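Adenylyltransferase thiF (PDB 1ZUD) catalyses the ATP-dependent adenylation of the C-terminal glycine carboxyl group of the sulfur carrier protein ThiS, a step in thiamine biosynthesis. Local coordinates at residues C[55-61]-C[100-106]; C[122-126]-C[201-205]. All coordinates share one frame; numbering follows the deposited sequence.

Contact 1: residues C[55-61]-C[100-106]; sequences LVLADDD and LTALQQR
Leu100 opens the pairing by laying its CD2 against CD1 of Leu55, 3.7 Å away, the two isobutyl groups abreast on one face. Here an outermost strand of the chain's Rossmann-type sheet runs parallel to its neighbour, and the backbone ladder starts at once: Thr101 N donates to Leu55 O, and Thr101 O receives Leu57 N. The beta-branched Thr101 suits an extended strand and stands beside Val56 on the other face, its hydroxyl turned to Gln99. Ala102, level with Leu57, is small where Gln88 of helix 83-94 packs on it. Leu103 N then binds Leu57 O, while its side chain, CG anti to the carbonyl carbon (chi1 -55°), slants across Val56 so that CD1 reaches Val56 CG1 at 3.5 Å; Leu103 O takes Asp59 N at 3.1 Å. Next, Gln104 is the centre of an inverse gamma turn. Its chain bends at chi2 (65°) and sends NE2 to Asp61 O (2.9 Å), above that carbonyl's plane, while OE1 accepts from Ser84. Asp61 N in turn closes an Asx turn on OD2 of Asp59, an ATP-binding residue whose OD1 accepts from Leu36 N. Beyond Gln105, Arg106 CB passes Asp60 OD2. Helix 83-94 packs on Leu100 and Ala102, helix 40-50 on Leu55 and Leu57, and strand 30-34 continues the sheet beyond 55-58.

Contact 2: residues C[122-126]-C[201-205]; sequences VLDCT and QALEA
Strand 122-124 and the helical segment 201-205 run nearly antiparallel, at 164° with their axes 9.7 Å apart, and Leu123 and Gln201 bring the two backbones closest. This is helix-on-sheet packing in the Rossmann-like core of the ThiF family: a long helix lies against one face of the central sheet. Leu123 points toward it and supplies the apolar part. Its CD1 sits on CB of Gln201 at 3.7 Å and its CD2 meets CB of Ala205 at 4.2 Å, a branched side chain spanning one helical turn. The side chains of Leu123 and Gln201 pass each other head to tail. An extended chain beyond CG (chi2 -176°) carries the Gln201 amide along the sheet to the end of the strand, where NE2 donates to Asp124 O at 3.2 Å. That bond is bent, 142° at the hydrogen, and arrives well above the carbonyl plane; the same nitrogen also binds Ile147 O, so one amide links the helix to two neighbouring strands. Cys125 SG lies beside this amide, 3.5 Å from the buried OE1 of Gln201. A glutamine fits because its CB packs on leucine while its NE2 serves two backbone carbonyls. With an alanine here, Asp124 O and Ile147 O would probably be left without their shared donor, and a gap would open beside Cys125 SG where the amide lay. The carboxylate of Asp124 turns to other work, OD2 forming a salt bridge with Arg132 and a hydrogen bond with Thr148. Its OD1 shapes the chain leaving the strand: Thr126 N, 3.0 Å away, closes an Asx turn on it, and Thr126 OG1 donates to the same oxygen at 2.8 Å.

Both contacts belong to one sheet, in which strand 30-34 lies between strands 54-58 and 121-124, and helix 40-50 touches leucines of each. Contact 2 is wholly buried near the centre of the chain, whereas contact 1 lies at the sheet's edge, about 14 Å away between centres, and runs from a covered strand pair into exposed loop. Their chemistry follows: contact 1 is knit by a regular backbone ladder between strands, contact 2 by side chains joining a helix to a sheet face, with a single hydrogen bond between its segments. In both, an aspartate makes an Asx turn near the C-terminal ends of the parallel strands, the side where ATP binds.

Contact 1: residues C[55-61]-C[100-106]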
loop_
_atom_site.group_PDB
_atom_site.type_symbol
_atom_site.label_atom_id
_atom_site.label_comp_id
_atom_site.label_asym_id
_atom_site.label_seq_id
_atom_site.Cartn_x
_atom_site.Cartn_y
_atom_site.Cartn_z
ATOM N N LEU C 55 -10.988 -18.224 -7.335
ATOM C CA LEU C 55 -9.585 -17.903 -7.118
ATOM C C LEU C 55 -8.797 -19.183 -7.242
ATOM O O LEU C 55 -9.101 -20.188 -6.573
ATOM C CB LEU C 55 -9.300 -17.348 -5.710
ATOM C CG LEU C 55 -9.874 -16.024 -5.308
ATOM C CD1 LEU C 55 -9.474 -15.756 -3.836
ATOM C CD2 LEU C 55 -9.316 -14.932 -6.250
ATOM N N VAL C 56 -7.773 -19.151 -8.079
ATOM C CA VAL C 56 -6.906 -20.303 -8.222
ATOM C C VAL C 56 -5.602 -19.899 -7.525
ATOM O O VAL C 56 -5.020 -18.858 -7.828
ATOM C CB VAL C 56 -6.755 -20.669 -9.751
ATOM C CG1 VAL C 56 -5.932 -21.961 -9.922
ATOM C CG2 VAL C 56 -8.167 -20.975 -10.346
ATOM N N LEU C 57 -5.149 -20.729 -6.577
ATOM C CA LEU C 57 -4.017 -20.398 -5.717
ATOM C C LEU C 57 -2.943 -21.416 -5.980
ATOM O O LEU C 57 -3.089 -22.568 -5.631
ATOM C CB LEU C 57 -4.507 -20.441 -4.245
ATOM C CG LEU C 57 -5.883 -19.738 -3.965
ATOM C CD1 LEU C 57 -6.674 -20.416 -2.827
ATOM C CD2 LEU C 57 -5.638 -18.271 -3.602
ATOM N N ALA C 58 -1.846 -20.971 -6.565
ATOM C CA ALA C 58 -0.763 -21.889 -6.925
ATOM C C ALA C 58 0.511 -21.558 -6.139
ATOM O O ALA C 58 0.949 -20.392 -6.103
ATOM C CB ALA C 58 -0.503 -21.771 -8.478
ATOM N N ASP C 59 1.108 -22.564 -5.503
ATOM C CA ASP C 59 2.380 -22.348 -4.800
ATOM C C ASP C 59 2.969 -23.739 -4.543
ATOM O O ASP C 59 2.225 -24.686 -4.320
ATOM C CB ASP C 59 2.170 -21.596 -3.465
ATOM C CG ASP C 59 3.509 -21.060 -2.832
ATOM O OD1 ASP C 59 3.900 -19.864 -3.023
ATOM O OD2 ASP C 59 4.184 -21.850 -2.127
ATOM N N ASP C 60 4.289 -23.862 -4.595
ATOM C CA ASP C 60 4.887 -25.154 -4.351
ATOM C C ASP C 60 5.558 -25.283 -2.977
ATOM O O ASP C 60 6.208 -26.283 -2.752
ATOM C CB ASP C 60 5.909 -25.480 -5.438
ATOM C CG ASP C 60 7.137 -24.571 -5.372
ATOM O OD1 ASP C 60 7.109 -23.519 -4.673
ATOM O OD2 ASP C 60 8.141 -24.911 -6.034
ATOM N N ASP C 61 5.397 -24.311 -2.069
ATOM C CA ASP C 61 6.071 -24.372 -0.764
ATOM C C ASP C 61 5.196 -24.881 0.381
ATOM O O ASP C 61 4.022 -25.012 0.214
ATOM C CB ASP C 61 6.560 -22.985 -0.370
ATOM C CG ASP C 61 7.728 -22.510 -1.225
ATOM O OD1 ASP C 61 7.643 -21.386 -1.773
ATOM O OD2 ASP C 61 8.733 -23.254 -1.336
ATOM N N LEU C 100 -12.736 -21.915 -4.416
ATOM C CA LEU C 100 -11.297 -21.774 -4.123
ATOM C C LEU C 100 -10.516 -22.991 -4.569
ATOM O O LEU C 100 -10.655 -24.042 -3.999
ATOM C CB LEU C 100 -11.075 -21.491 -2.622
ATOM C CG LEU C 100 -11.665 -20.162 -2.089
ATOM C CD1 LEU C 100 -11.581 -20.123 -0.541
ATOM C CD2 LEU C 100 -10.915 -18.945 -2.695
ATOM N N THR C 101 -9.674 -22.836 -5.591
ATOM C CA THR C 101 -8.917 -23.954 -6.128
ATOM C C THR C 101 -7.430 -23.931 -5.773
ATOM O O THR C 101 -6.739 -22.944 -6.023
ATOM C CB THR C 101 -9.096 -23.964 -7.665
ATOM O OG1 THR C 101 -10.484 -24.102 -7.940
ATOM C CG2 THR C 101 -8.303 -25.095 -8.341
ATOM N N ALA C 102 -6.954 -25.032 -5.202
ATOM C CA ALA C 102 -5.556 -25.174 -4.767
ATOM C C ALA C 102 -4.711 -25.921 -5.740
ATOM O O ALA C 102 -5.058 -27.036 -6.093
ATOM C CB ALA C 102 -5.488 -25.952 -3.394
ATOM N N LEU C 103 -3.598 -25.337 -6.166
ATOM C CA LEU C 103 -2.642 -26.043 -7.060
ATOM C C LEU C 103 -1.290 -26.037 -6.339
ATOM O O LEU C 103 -0.578 -24.998 -6.317
ATOM C CB LEU C 103 -2.454 -25.311 -8.408
ATOM C CG LEU C 103 -3.748 -25.049 -9.193
ATOM C CD1 LEU C 103 -3.432 -24.366 -10.548
ATOM C CD2 LEU C 103 -4.433 -26.374 -9.476
ATOM N N GLN C 104 -0.925 -27.164 -5.737
ATOM C CA GLN C 104 0.352 -27.228 -5.029
ATOM C C GLN C 104 1.410 -27.595 -6.081
ATOM O O GLN C 104 1.789 -28.760 -6.235
ATOM C CB GLN C 104 0.321 -28.288 -3.930
ATOM C CG GLN C 104 1.564 -28.299 -3.028
ATOM C CD GLN C 104 1.733 -27.032 -2.181
ATOM O OE1 GLN C 104 0.786 -26.257 -1.955
ATOM N NE2 GLN C 104 2.946 -26.822 -1.707
ATOM N N GLN C 105 1.849 -26.612 -6.844
ATOM C CA GLN C 105 2.833 -26.923 -7.834
ATOM C C GLN C 105 3.519 -25.643 -8.307
ATOM O O GLN C 105 3.077 -24.521 -7.978
ATOM C CB GLN C 105 2.153 -27.726 -8.981
ATOM C CG GLN C 105 1.234 -26.900 -9.831
ATOM C CD GLN C 105 0.517 -27.696 -10.909
ATOM O OE1 GLN C 105 -0.625 -28.109 -10.728
ATOM N NE2 GLN C 105 1.190 -27.912 -12.040
ATOM N N ARG C 106 4.638 -25.822 -9.012
ATOM C CA ARG C 106 5.413 -24.716 -9.587
ATOM C C ARG C 106 4.871 -24.774 -10.995
ATOM O O ARG C 106 5.240 -25.652 -11.772
ATOM C CB ARG C 106 6.922 -25.024 -9.591
ATOM C CG ARG C 106 7.790 -23.900 -10.217
ATOM C CD ARG C 106 9.283 -24.200 -10.077
ATOM N NE ARG C 106 10.154 -23.197 -10.695
ATOM C CZ ARG C 106 10.389 -23.086 -12.008
ATOM N NH1 ARG C 106 9.816 -23.919 -12.875
ATOM N NH2 ARG C 106 11.219 -22.142 -12.456
HETATM O O HOH W 1 6.085 -28.037 -0.854
#

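Contact 2: residues C[122-126]-C[201-205]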
loop_
_atom_site.group_PDB
_atom_site.type_symbol
_atom_site.label_atom_id
_atom_site.label_comp_id
_atom_site.label_asym_id
_atom_site.label_seq_id
_atom_site.Cartn_x
_atom_site.Cartn_y
_atom_site.Cartn_z
ATOM N N VAL C 122 -4.254 -12.527 -14.290
ATOM C CA VAL C 122 -3.248 -13.273 -13.538
ATOM C C VAL C 122 -2.474 -12.336 -12.592
ATOM O O VAL C 122 -2.095 -11.210 -12.981
ATOM C CB VAL C 122 -2.255 -13.961 -14.528
ATOM C CG1 VAL C 122 -1.052 -14.644 -13.752
ATOM C CG2 VAL C 122 -2.996 -14.973 -15.398
ATOM N N LEU C 123 -2.270 -12.774 -11.345
ATOM C CA LEU C 123 -1.428 -11.984 -10.435
ATOM C C LEU C 123 -0.122 -12.734 -10.289
ATOM O O LEU C 123 -0.099 -13.912 -9.846
ATOM C CB LEU C 123 -2.028 -11.799 -9.037
ATOM C CG LEU C 123 -3.350 -11.135 -8.731
ATOM C CD1 LEU C 123 -3.291 -10.363 -7.387
ATOM C CD2 LEU C 123 -3.745 -10.267 -9.852
ATOM N N ASP C 124 0.962 -12.096 -10.734
ATOM C CA ASP C 124 2.306 -12.674 -10.599
ATOM C C ASP C 124 2.862 -12.232 -9.220
ATOM O O ASP C 124 3.235 -11.094 -9.026
ATOM C CB ASP C 124 3.244 -12.190 -11.704
ATOM C CG ASP C 124 4.728 -12.479 -11.411
ATOM O OD1 ASP C 124 5.064 -13.335 -10.550
ATOM O OD2 ASP C 124 5.580 -11.825 -12.058
ATOM N N CYS C 125 2.902 -13.175 -8.291
ATOM C CA CYS C 125 3.372 -12.910 -6.941
ATOM C C CYS C 125 4.528 -13.858 -6.648
ATOM O O CYS C 125 4.670 -14.342 -5.519
ATOM C CB CYS C 125 2.248 -13.177 -5.967
ATOM S SG CYS C 125 0.785 -12.215 -6.260
ATOM N N THR C 126 5.347 -14.134 -7.663
ATOM C CA THR C 126 6.452 -15.088 -7.501
ATOM C C THR C 126 7.751 -14.406 -7.066
ATOM O O THR C 126 7.763 -13.213 -6.782
ATOM C CB THR C 126 6.686 -15.974 -8.798
ATOM O OG1 THR C 126 7.043 -15.141 -9.923
ATOM C CG2 THR C 126 5.415 -16.757 -9.124
ATOM N N GLN C 201 -1.904 -5.024 -5.811
ATOM C CA GLN C 201 -2.230 -5.957 -6.877
ATOM C C GLN C 201 -3.725 -6.315 -6.788
ATOM O O GLN C 201 -4.391 -6.359 -7.800
ATOM C CB GLN C 201 -1.429 -7.247 -6.735
ATOM C CG GLN C 201 0.010 -7.065 -7.130
ATOM C CD GLN C 201 0.736 -8.381 -7.061
ATOM O OE1 GLN C 201 1.167 -8.773 -5.981
ATOM N NE2 GLN C 201 0.859 -9.077 -8.197
ATOM N N ALA C 202 -4.246 -6.613 -5.589
ATOM C CA ALA C 202 -5.696 -6.911 -5.471
ATOM C C ALA C 202 -6.560 -5.730 -5.973
ATOM O O ALA C 202 -7.582 -5.911 -6.652
ATOM C CB ALA C 202 -6.063 -7.234 -3.914
ATOM N N LEU C 203 -6.196 -4.527 -5.548
ATOM C CA LEU C 203 -6.891 -3.330 -5.956
ATOM C C LEU C 203 -6.951 -3.259 -7.515
ATOM O O LEU C 203 -8.000 -2.985 -8.094
ATOM C CB LEU C 203 -6.143 -2.066 -5.483
ATOM C CG LEU C 203 -6.972 -0.824 -5.036
ATOM C CD1 LEU C 203 -6.103 0.429 -5.208
ATOM C CD2 LEU C 203 -8.351 -0.656 -5.683
ATOM N N GLU C 204 -5.816 -3.457 -8.169
ATOM C CA GLU C 204 -5.786 -3.362 -9.654
ATOM C C GLU C 204 -6.704 -4.447 -10.253
ATOM O O GLU C 204 -7.391 -4.242 -11.252
ATOM C CB GLU C 204 -4.311 -3.519 -10.129
ATOM C CG GLU C 204 -3.433 -2.296 -9.737
ATOM C CD GLU C 204 -4.049 -0.965 -10.174
ATOM O OE1 GLU C 204 -3.931 0.069 -9.457
ATOM O OE2 GLU C 204 -4.684 -0.956 -11.251
ATOM N N ALA C 205 -6.747 -5.604 -9.613
ATOM C CA ALA C 205 -7.582 -6.697 -10.113
ATOM C C ALA C 205 -9.057 -6.389 -10.030
ATOM O O ALA C 205 -9.832 -6.682 -10.954
ATOM C CB ALA C 205 -7.287 -8.021 -9.355
#